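Local coordinates for beta-glucosidase (Saccharopolyspora erythraea D, PDB 5M6G), which probably hydrolyses terminal, non-reducing beta-D-glucosyl residues to release beta-D-glucose, as a glycoside hydrolase of family 3, at residues Asp49-Leu54 with Ile373-Phe378; Ala228-Tyr233 with Arg269-Val274; Asp243-Thr248 with Val276-Trp281; Ser412-Arg417 with Ala558-Gly563. One frame throughout, in Å; residues are numbered along the deposited sequence. Where two conformers were deposited one is given.

Contact 1: Asp49-Leu54 with Ile373-Phe378; sequences DRVDDL and ILTKKF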
# COMPACT_ATOMS: atom_id res chain seq x y z
N ASP A 49 18.73 7.88 26.53
CA ASP A 49 18.69 8.05 27.98
C ASP A 49 17.26 8.02 28.51
O ASP A 49 17.00 7.53 29.62
CB ASP A 49 19.37 9.36 28.39
CG ASP A 49 20.83 9.41 27.98
OD1 ASP A 49 21.44 8.33 27.79
OD2 ASP A 49 21.37 10.52 27.85
N ARG A 50 16.32 8.59 27.74
CA ARG A 50 14.91 8.52 28.12
C ARG A 50 14.40 7.08 28.07
O ARG A 50 13.68 6.64 28.96
CB ARG A 50 14.07 9.41 27.19
CG ARG A 50 14.47 10.89 27.24
CD ARG A 50 13.54 11.76 26.38
NE ARG A 50 12.21 11.92 26.96
CZ ARG A 50 11.22 12.59 26.38
NH1 ARG A 50 11.41 13.16 25.20
NH2 ARG A 50 10.04 12.69 26.98
N VAL A 51 14.78 6.34 27.02
CA VAL A 51 14.43 4.93 26.91
C VAL A 51 15.00 4.15 28.10
O VAL A 51 14.30 3.34 28.72
CB VAL A 51 14.93 4.36 25.57
CG1 VAL A 51 14.80 2.86 25.58
CG2 VAL A 51 14.13 4.99 24.41
N ASP A 52 16.27 4.35 28.41
CA ASP A 52 16.88 3.63 29.53
C ASP A 52 16.11 3.87 30.83
O ASP A 52 15.85 2.94 31.60
CB ASP A 52 18.34 4.05 29.70
CG ASP A 52 19.24 3.46 28.63
OD1 ASP A 52 18.81 2.52 27.92
OD2 ASP A 52 20.40 3.93 28.51
N ASP A 53 15.76 5.13 31.10
CA ASP A 53 15.10 5.45 32.37
C ASP A 53 13.71 4.82 32.44
O ASP A 53 13.34 4.25 33.47
CB ASP A 53 15.00 6.96 32.55
CG ASP A 53 14.36 7.33 33.85
OD1 ASP A 53 15.03 7.17 34.88
OD2 ASP A 53 13.18 7.73 33.84
N LEU A 54 12.93 4.93 31.36
CA LEU A 54 11.61 4.32 31.33
C LEU A 54 11.69 2.81 31.52
O LEU A 54 10.99 2.25 32.36
CB LEU A 54 10.91 4.67 30.01
CG LEU A 54 9.50 4.11 29.78
CD1 LEU A 54 8.56 4.48 30.92
CD2 LEU A 54 8.95 4.60 28.43
N ILE A 373 10.73 -0.41 20.20
CA ILE A 373 9.41 0.22 20.17
C ILE A 373 9.45 1.58 20.86
O ILE A 373 8.99 2.58 20.31
CB ILE A 373 8.35 -0.70 20.83
CG1 ILE A 373 8.14 -1.99 20.04
CG2 ILE A 373 7.03 0.06 21.02
CD1 ILE A 373 7.61 -3.13 20.91
N LEU A 374 9.99 1.62 22.08
CA LEU A 374 9.96 2.87 22.84
C LEU A 374 10.79 3.95 22.16
O LEU A 374 10.42 5.13 22.19
CB LEU A 374 10.45 2.64 24.27
CG LEU A 374 9.57 1.73 25.11
CD1 LEU A 374 10.27 1.40 26.43
CD2 LEU A 374 8.20 2.38 25.33
N THR A 375 11.92 3.58 21.55
CA THR A 375 12.73 4.56 20.84
C THR A 375 11.91 5.29 19.79
O THR A 375 11.95 6.52 19.69
CB THR A 375 13.95 3.88 20.22
OG1 THR A 375 14.85 3.48 21.26
CG2 THR A 375 14.69 4.83 19.28
N LYS A 376 11.11 4.55 19.01
CA LYS A 376 10.30 5.17 17.98
C LYS A 376 9.20 6.04 18.58
O LYS A 376 8.88 7.10 18.04
CB LYS A 376 9.72 4.09 17.07
CG LYS A 376 10.79 3.43 16.20
CD LYS A 376 11.29 4.43 15.15
CE LYS A 376 12.63 4.03 14.51
NZ LYS A 376 13.80 4.16 15.46
N LYS A 377 8.62 5.62 19.71
CA LYS A 377 7.64 6.47 20.38
C LYS A 377 8.26 7.80 20.82
O LYS A 377 7.65 8.86 20.64
CB LYS A 377 7.02 5.74 21.56
CG LYS A 377 6.13 4.57 21.15
CD LYS A 377 5.42 3.97 22.37
CE LYS A 377 4.35 2.98 21.95
NZ LYS A 377 3.52 2.54 23.12
N PHE A 378 9.48 7.77 21.38
CA PHE A 378 10.13 9.03 21.75
C PHE A 378 10.49 9.85 20.53
O PHE A 378 10.30 11.08 20.52
CB PHE A 378 11.39 8.76 22.57
CG PHE A 378 11.11 8.41 24.01
CD1 PHE A 378 10.74 9.39 24.91
CD2 PHE A 378 11.24 7.10 24.45
CE1 PHE A 378 10.47 9.07 26.24
CE2 PHE A 378 10.99 6.77 25.77
CZ PHE A 378 10.60 7.76 26.67

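Contact 2: Ala228-Tyr233 with Arg269-Val274; sequences ATAKHY and RGVGSV. With SOR (sorbitol), chain L.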
# COMPACT_ATOMS: atom_id res chain seq x y z
N ALA A 228 7.00 5.27 8.65
CA ALA A 228 6.78 4.42 7.48
C ALA A 228 7.18 2.99 7.81
O ALA A 228 7.90 2.72 8.79
CB ALA A 228 7.58 4.94 6.28
N THR A 229 6.70 2.06 6.97
CA THR A 229 6.91 0.63 7.17
C THR A 229 7.35 0.01 5.85
O THR A 229 6.55 -0.06 4.90
CB THR A 229 5.63 -0.06 7.66
OG1 THR A 229 5.05 0.69 8.74
CG2 THR A 229 5.94 -1.47 8.13
N ALA A 230 8.58 -0.47 5.77
CA ALA A 230 8.98 -1.26 4.62
C ALA A 230 8.37 -2.66 4.76
O ALA A 230 8.61 -3.34 5.77
CB ALA A 230 10.50 -1.33 4.49
N LYS A 231 7.58 -3.07 3.78
CA LYS A 231 6.91 -4.38 3.82
C LYS A 231 6.88 -5.03 2.43
O LYS A 231 7.02 -4.34 1.42
CB LYS A 231 5.48 -4.23 4.37
CG LYS A 231 4.49 -3.55 3.42
CD LYS A 231 3.15 -3.25 4.12
CE LYS A 231 2.07 -2.85 3.09
NZ LYS A 231 0.74 -2.62 3.76
N HIS A 232 6.70 -6.35 2.35
CA HIS A 232 6.75 -7.28 3.48
C HIS A 232 8.06 -8.06 3.40
O HIS A 232 8.39 -8.66 2.37
CB HIS A 232 5.56 -8.24 3.46
CG HIS A 232 4.24 -7.57 3.26
ND1 HIS A 232 3.78 -7.17 2.02
CD2 HIS A 232 3.26 -7.23 4.15
CE1 HIS A 232 2.58 -6.62 2.15
NE2 HIS A 232 2.25 -6.65 3.43
N TYR A 233 8.80 -8.06 4.50
CA TYR A 233 10.13 -8.67 4.58
C TYR A 233 10.05 -10.19 4.74
O TYR A 233 9.49 -10.65 5.73
CB TYR A 233 10.89 -8.05 5.78
CG TYR A 233 12.32 -8.52 5.89
CD1 TYR A 233 13.33 -7.86 5.20
CD2 TYR A 233 12.65 -9.64 6.64
CE1 TYR A 233 14.65 -8.31 5.27
CE2 TYR A 233 13.98 -10.10 6.71
CZ TYR A 233 14.97 -9.42 6.02
OH TYR A 233 16.28 -9.82 6.06
N ARG A 269 17.32 5.22 4.13
CA ARG A 269 16.51 6.42 4.27
C ARG A 269 15.96 6.59 5.68
O ARG A 269 15.31 7.61 5.95
CB ARG A 269 15.35 6.40 3.27
CG ARG A 269 15.79 6.63 1.85
CD ARG A 269 14.61 6.51 0.90
NE ARG A 269 15.02 6.69 -0.49
CZ ARG A 269 15.14 7.87 -1.07
NH1 ARG A 269 14.88 8.98 -0.38
NH2 ARG A 269 15.51 7.95 -2.33
N GLY A 270 16.20 5.64 6.58
CA GLY A 270 15.77 5.78 7.95
C GLY A 270 14.41 5.22 8.26
O GLY A 270 13.80 5.65 9.24
N VAL A 271 13.91 4.27 7.46
CA VAL A 271 12.57 3.73 7.69
C VAL A 271 12.44 3.28 9.14
O VAL A 271 13.34 2.62 9.68
CB VAL A 271 12.28 2.59 6.69
CG1 VAL A 271 13.12 1.32 7.00
CG2 VAL A 271 10.80 2.28 6.65
N GLY A 272 11.34 3.66 9.78
CA GLY A 272 11.21 3.40 11.21
C GLY A 272 10.80 1.99 11.55
O GLY A 272 11.12 1.49 12.63
N SER A 273 10.10 1.33 10.63
CA SER A 273 9.51 0.02 10.87
C SER A 273 9.71 -0.87 9.65
O SER A 273 9.78 -0.38 8.53
CB SER A 273 8.02 0.13 11.20
OG SER A 273 7.48 -1.12 11.56
N VAL A 274 9.81 -2.17 9.90
CA VAL A 274 9.78 -3.19 8.85
C VAL A 274 8.73 -4.22 9.25
O VAL A 274 8.71 -4.68 10.39
CB VAL A 274 11.15 -3.86 8.65
CG1 VAL A 274 11.02 -5.08 7.77
CG2 VAL A 274 12.15 -2.88 8.04
C1 SOR L . -0.32 -5.83 5.02
C2 SOR L . -1.31 -4.96 5.78
C3 SOR L . -2.23 -5.87 6.59
C4 SOR L . -3.46 -5.11 7.09
C5 SOR L . -4.65 -6.02 7.39
C6 SOR L . -5.89 -5.14 7.52
O1 SOR L . 0.18 -5.14 3.90
O2 SOR L . -0.61 -4.08 6.65
O3 SOR L . -1.51 -6.38 7.68
O4 SOR L . -3.12 -4.36 8.24
O5 SOR L . -4.84 -7.00 6.38
O6 SOR L . -7.06 -5.93 7.41

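Contact 3: Asp243-Thr248 with Val276-Trp281; sequences DDQGNT and VSYSSW. With MG (magnesium ion), chain C.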
# COMPACT_ATOMS: atom_id res chain seq x y z
N ASP A 243 1.28 -16.93 -5.73
CA ASP A 243 0.29 -17.25 -4.70
C ASP A 243 0.55 -16.39 -3.47
O ASP A 243 1.65 -16.41 -2.91
CB ASP A 243 0.35 -18.73 -4.35
CG ASP A 243 -0.82 -19.18 -3.50
OD1 ASP A 243 -1.88 -18.52 -3.55
OD2 ASP A 243 -0.69 -20.19 -2.77
N ASP A 244 -0.47 -15.64 -3.04
CA ASP A 244 -0.35 -14.81 -1.85
C ASP A 244 -0.12 -15.68 -0.61
O ASP A 244 -0.74 -16.73 -0.45
CB ASP A 244 -1.62 -13.97 -1.66
CG ASP A 244 -1.42 -12.88 -0.63
OD1 ASP A 244 -0.35 -12.25 -0.69
OD2 ASP A 244 -2.32 -12.66 0.22
N GLN A 245 0.79 -15.23 0.26
CA GLN A 245 1.23 -15.94 1.46
C GLN A 245 1.94 -17.26 1.11
O GLN A 245 2.10 -18.13 1.97
CB GLN A 245 0.05 -16.20 2.42
CG GLN A 245 -0.82 -14.96 2.65
CD GLN A 245 -1.87 -15.14 3.73
OE1 GLN A 245 -2.00 -16.22 4.34
NE2 GLN A 245 -2.66 -14.09 3.96
N GLY A 246 2.36 -17.39 -0.15
CA GLY A 246 2.94 -18.61 -0.66
C GLY A 246 4.39 -18.82 -0.25
O GLY A 246 4.87 -18.28 0.75
N ASN A 247 5.08 -19.62 -1.05
CA ASN A 247 6.43 -20.07 -0.74
C ASN A 247 7.35 -19.52 -1.82
O ASN A 247 7.14 -19.78 -3.01
CB ASN A 247 6.49 -21.60 -0.67
CG ASN A 247 7.87 -22.12 -0.28
OD1 ASN A 247 8.68 -21.40 0.29
ND2 ASN A 247 8.14 -23.39 -0.59
N THR A 248 8.36 -18.76 -1.40
CA THR A 248 9.33 -18.21 -2.34
C THR A 248 10.52 -19.16 -2.42
O THR A 248 11.31 -19.26 -1.48
CB THR A 248 9.75 -16.81 -1.89
OG1 THR A 248 8.63 -15.94 -2.01
CG2 THR A 248 10.88 -16.30 -2.76
N VAL A 276 7.11 -8.01 8.66
CA VAL A 276 7.51 -9.32 8.14
C VAL A 276 6.39 -9.92 7.29
O VAL A 276 5.20 -9.62 7.49
CB VAL A 276 7.91 -10.25 9.30
CG1 VAL A 276 8.41 -11.61 8.79
CG2 VAL A 276 8.98 -9.57 10.14
N SER A 277 6.75 -10.78 6.34
CA SER A 277 5.80 -11.36 5.40
C SER A 277 5.18 -12.65 5.91
O SER A 277 5.82 -13.45 6.60
CB SER A 277 6.48 -11.65 4.06
OG SER A 277 5.60 -12.39 3.23
N TYR A 278 3.91 -12.85 5.54
CA TYR A 278 3.25 -14.14 5.72
C TYR A 278 3.96 -15.26 4.96
O TYR A 278 3.84 -16.43 5.33
CB TYR A 278 1.82 -14.11 5.18
CG TYR A 278 0.77 -13.36 5.94
CD1 TYR A 278 0.66 -13.45 7.32
CD2 TYR A 278 -0.16 -12.59 5.25
CE1 TYR A 278 -0.36 -12.75 8.00
CE2 TYR A 278 -1.16 -11.90 5.90
CZ TYR A 278 -1.26 -11.99 7.26
OH TYR A 278 -2.28 -11.30 7.88
N SER A 279 4.66 -14.92 3.88
CA SER A 279 5.18 -15.93 2.96
C SER A 279 6.34 -16.71 3.60
O SER A 279 6.76 -16.43 4.73
CB SER A 279 5.61 -15.28 1.65
OG SER A 279 6.64 -14.33 1.86
N SER A 280 6.85 -17.69 2.86
CA SER A 280 7.97 -18.52 3.28
C SER A 280 9.13 -18.36 2.31
O SER A 280 8.96 -17.93 1.16
CB SER A 280 7.59 -20.00 3.36
OG SER A 280 6.54 -20.22 4.28
N TRP A 281 10.32 -18.72 2.78
CA TRP A 281 11.50 -18.79 1.93
C TRP A 281 12.00 -20.22 1.99
O TRP A 281 12.39 -20.71 3.06
CB TRP A 281 12.58 -17.80 2.36
CG TRP A 281 13.84 -17.93 1.54
CD1 TRP A 281 13.93 -17.96 0.17
CD2 TRP A 281 15.19 -18.07 2.02
NE1 TRP A 281 15.24 -18.11 -0.22
CE2 TRP A 281 16.03 -18.18 0.89
CE3 TRP A 281 15.76 -18.11 3.30
CZ2 TRP A 281 17.42 -18.33 1.01
CZ3 TRP A 281 17.14 -18.26 3.40
CH2 TRP A 281 17.95 -18.36 2.26
MG MG C . -3.76 -17.65 -3.46
O HOH W 1 -3.24 -17.03 -1.53
O HOH W 2 3.88 -19.71 3.58
O HOH W 3 8.89 -15.12 1.12
O HOH W 4 -5.64 -16.86 -3.33
O HOH W 5 -4.33 -18.49 -5.27
O HOH W 6 -4.70 -19.36 -2.62

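Contact 4: Ser412-Arg417 with Ala558-Gly563; sequences SQVLLR and ASWLPG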
# COMPACT_ATOMS: atom_id res chain seq x y z
N SER A 412 1.43 8.30 -14.54
CA SER A 412 1.37 6.86 -14.43
C SER A 412 0.81 6.20 -15.69
O SER A 412 1.01 4.99 -15.87
CB SER A 412 0.52 6.45 -13.22
OG SER A 412 -0.86 6.74 -13.43
N GLN A 413 0.14 6.97 -16.55
CA GLN A 413 -0.44 6.42 -17.77
C GLN A 413 0.65 5.95 -18.73
O GLN A 413 1.61 6.67 -18.99
CB GLN A 413 -1.32 7.47 -18.46
CG GLN A 413 -2.36 8.09 -17.53
CD GLN A 413 -3.31 7.06 -16.96
OE1 GLN A 413 -4.25 6.63 -17.62
NE2 GLN A 413 -3.06 6.64 -15.71
N VAL A 414 0.47 4.76 -19.29
CA VAL A 414 1.45 4.18 -20.21
C VAL A 414 0.75 3.96 -21.55
O VAL A 414 -0.17 3.15 -21.65
CB VAL A 414 2.03 2.86 -19.69
CG1 VAL A 414 3.01 2.29 -20.71
CG2 VAL A 414 2.71 3.08 -18.34
N LEU A 415 1.19 4.69 -22.57
CA LEU A 415 0.65 4.52 -23.91
C LEU A 415 1.35 3.35 -24.59
O LEU A 415 2.57 3.36 -24.78
CB LEU A 415 0.80 5.81 -24.72
CG LEU A 415 0.22 5.76 -26.13
CD1 LEU A 415 -1.31 5.66 -26.07
CD2 LEU A 415 0.64 6.98 -26.93
N LEU A 416 0.57 2.35 -24.99
CA LEU A 416 1.09 1.10 -25.51
C LEU A 416 0.83 0.88 -26.99
O LEU A 416 1.60 0.18 -27.65
CB LEU A 416 0.50 -0.08 -24.72
CG LEU A 416 0.90 -0.10 -23.25
CD1 LEU A 416 0.06 -1.14 -22.48
CD2 LEU A 416 2.41 -0.35 -23.09
N ARG A 417 -0.26 1.44 -27.52
CA ARG A 417 -0.56 1.39 -28.95
C ARG A 417 -1.28 2.67 -29.31
O ARG A 417 -2.08 3.18 -28.53
CB ARG A 417 -1.43 0.19 -29.34
CG ARG A 417 -0.74 -1.17 -29.24
CD ARG A 417 0.10 -1.46 -30.49
NE ARG A 417 0.85 -2.70 -30.33
CZ ARG A 417 0.36 -3.90 -30.64
NH1 ARG A 417 -0.87 -4.00 -31.13
NH2 ARG A 417 1.10 -4.99 -30.46
N ALA A 558 -2.71 2.13 -20.75
CA ALA A 558 -2.76 1.44 -19.46
C ALA A 558 -2.84 2.49 -18.36
O ALA A 558 -1.94 3.33 -18.23
CB ALA A 558 -1.53 0.55 -19.26
N SER A 559 -3.91 2.45 -17.57
CA SER A 559 -4.15 3.46 -16.55
C SER A 559 -3.90 2.97 -15.14
O SER A 559 -3.86 3.80 -14.21
CB SER A 559 -5.58 4.00 -16.65
OG SER A 559 -5.76 4.73 -17.85
N TRP A 560 -3.74 1.67 -14.94
CA TRP A 560 -3.46 1.05 -13.62
C TRP A 560 -4.66 1.34 -12.71
O TRP A 560 -5.81 1.15 -13.14
CB TRP A 560 -2.11 1.50 -13.10
CG TRP A 560 -1.05 1.45 -14.14
CD1 TRP A 560 -0.40 2.52 -14.69
CD2 TRP A 560 -0.54 0.28 -14.80
NE1 TRP A 560 0.49 2.08 -15.65
CE2 TRP A 560 0.43 0.71 -15.73
CE3 TRP A 560 -0.81 -1.09 -14.67
CZ2 TRP A 560 1.15 -0.19 -16.53
CZ3 TRP A 560 -0.10 -1.98 -15.48
CH2 TRP A 560 0.87 -1.52 -16.40
N LEU A 561 -4.44 1.75 -11.46
CA LEU A 561 -5.52 2.07 -10.51
C LEU A 561 -5.29 3.50 -10.05
O LEU A 561 -4.65 3.73 -9.01
CB LEU A 561 -5.53 1.10 -9.33
CG LEU A 561 -5.65 -0.37 -9.74
CD1 LEU A 561 -5.33 -1.30 -8.57
CD2 LEU A 561 -7.04 -0.64 -10.32
N PRO A 562 -5.81 4.49 -10.79
CA PRO A 562 -5.33 5.87 -10.62
C PRO A 562 -5.83 6.58 -9.38
O PRO A 562 -5.25 7.61 -9.02
CB PRO A 562 -5.84 6.58 -11.89
CG PRO A 562 -6.99 5.75 -12.36
CD PRO A 562 -6.66 4.32 -11.98
N GLY A 563 -6.87 6.09 -8.71
CA GLY A 563 -7.31 6.72 -7.49
C GLY A 563 -8.44 7.71 -7.67
O GLY A 563 -9.26 7.57 -8.59
O HOH W 7 -2.47 4.94 -12.11

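Contact 1: Asp49-Leu54 with Ile373-Phe378
Arg50 lies against the ring of Phe378, the residue of 373-378 that three side chains of 49-54 touch. Arg50 CB sits over one face of that ring, 3.9 Å from its centroid, in a CH-pi contact. The Arg50 chain bends at CG-CD (chi3 72°) and curls round the rim of the ring. Its guanidinium has one face over Phe378 CD1, with NE 3.4 Å from CE1. The two planes are 58° apart, so the pair is not a flat stack. Val51 and Leu54 reach other parts of the same ring obliquely. Val51 CG2 lies 3.6 Å from Phe378 CD2 and touches Thr375 OG1. Leu54 CD2 is 4.0 Å from Phe378 CZ. The Leu54 side chain crosses that of Leu374 at about a right angle, with 3.9 Å between their CD2 atoms. The polar end of Arg50 has a salt bridge to Glu384 and a hydrogen bond to Tyr40 O, consistent with a fixed place beside the ring. Thr375 OG1 hydrogen-bonds back to Arg371 O. The short helix axes run 126° apart and approach to 9.6 Å. Phe383 stacks on Phe378, and Leu374 packs on Met55 and on Gln66 of helix 60-66. The contact sets helix 47-57 against helix 363-379.

Contact 2: Ala228-Tyr233 with Arg269-Val274
Ala230 and Ser273 hold the closely fitted part of this contact. Ala230 N donates to Ser273 O at 3.0 Å, with the donor tilted 29° from the carbonyl plane. The neighbouring bond, from Ser273 N to Ala228 O, is weak and bent. Ala230 and Val274 share one face of the sheet, CB to CG2; beyond the corner at His232, Tyr233 CB comes 3.6 Å from Val274 CG1. Val271 CG2, anti to its backbone N, points back at Ala228 O and Ala230 N, 3.6 Å from each. Thr229 and Ser273 pair on the other face. Their hydroxyls are taken up elsewhere: Thr229 OG1 by Ser177 O and Trp176 NE1, Ser273 OG by Leu306 O. The two strands, 229-233 and 273-276, are parallel neighbours in the TIM-barrel-type N-terminal domain. Gly270, in a Schellman motif, ends the preceding helix.

On the pocket side, by contrast, Lys231 and His232 make no contact with 269-274. Lys231 is still in the strand, but its side chain runs to the sorbitol; the chain turns at His232, after a cis peptide bond. Lys231 NZ donates to sorbitol O1 at 2.6 Å and also bonds Phe178 O. His232 NE2 shares a hydrogen bond with the same O1, also at 2.6 Å. Lys231 CG lies 3.7 Å above the imidazole centre. His232 ND1 bonds Asp236, while Asp310, Asp129 and Arg192 also bond the sorbitol.

Contact 3: Asp243-Thr248 with Val276-Trp281
Gln245 and Tyr278 meet where a type II turn, Asp243 to Gly246, leads into a short parallel strand pair near the sorbitol pocket. The two side chains lie side by side and point the same way. Gln245 NE2 comes 3.2 Å from Tyr278 CD2, and the amide and ring planes are 45° apart. The Tyr278 hydroxyl is bonded to Tyr311 O. Gly246 takes a place in the turn where a side chain would clash with Asp243 O.

From the last residue of the turn onward the backbones pair. Ser280 N donates to Gly246 O at 3.0 Å. Thr248 N donates to Ser280 O at 2.8 Å, from 38° above the carbonyl plane. Asn247 OD1 approaches Ser280 CB, and its bond goes to Gly283 N. Two waters join the segments. One links Gln245 O to Ser280 OG. The other links Ser279 OG to Ser280 O and, weakly, to Thr248 OG1. Ser279 OG also shares a bond with Ser277 OG at 2.6 Å.

At the start of the turn, Asp243 OD1 binds magnesium at 2.1 Å. Four waters and Asp509 OD2 complete six ligands. One of those waters donates to Asp244 O, so the metal holds the turn from two points. Asp509 OD2 also accepts from Asp244 N. The two carboxylates would offset much of the ion's charge, and the metal links this turn to the C-terminal domain.

Contact 4: Ser412-Arg417 with Ala558-Gly563
Val414 and Ala558 form an antiparallel hydrogen-bonded pair. Val414 N donates to Ala558 O at 3.0 Å and Ala558 N to Val414 O at 2.9 Å. Both bonds are nearly straight, 168° and 172° at the hydrogen. Ala558 CB packs beside Val414 CB and touches Leu416 CD1 at 4.0 Å.

Next along the strands, Gln413 bends at chi2 (-59°), which brings its amide over Ser559. Ser559 OG lies very close to Gln413 OE1, as a hydrogen-bond donor, but Ser559 has two conformers and the very short distance is doubtful. The amide's other end makes a weak bond from NE2 to Ser559 O, at 3.3 Å. A water also donates to Ser559 O and to Ser412 OG, spanning the two segments.

Trp560 closes the end of the pair. Val414 CG2 sits at the edge of the indole, near its plane, 3.6 Å from NE1. Ser412 O is at the same edge, 3.0 Å from NE1. Ala558 CB lies over one face of the ring, offset toward the rim.

Further out, Ile147 and Ala151 of helix 146-152 pack on Trp560, and Ala151 also meets Val414. Ser412 OG is tied to Val409 O at the end of helix 399-412. Leu416 and Arg417 both face Leu556, a classic beta bulge, and Arg417 makes a salt bridge to Asp551. Strand 414-418 is an edge strand of the six-stranded sheet and the one that runs antiparallel to its neighbour, in the C-terminal domain of this family 3 glycosidase.

Contacts 2 and 3 lie in the N-terminal, TIM-barrel-type domain, and contact 4 in the C-terminal domain. Contact 1 joins helices 47-57 and 363-379, with 318 residues between its segments, and contacts 2 and 3 fall between them in sequence. Contacts 2 and 3 alternate along the chain, with centres about 18 Å apart, and meet through a probable bond from Ser277 N to Tyr233 O. Strand 273-276 leads from one to the other. Contact 1 touches contact 2 where Lys376 CE meets Gly272 O. Contact 4 follows in series, its centre about 45 Å from that of contact 1. The sorbitol pocket draws on both domains, through residues such as Lys231 and Glu505.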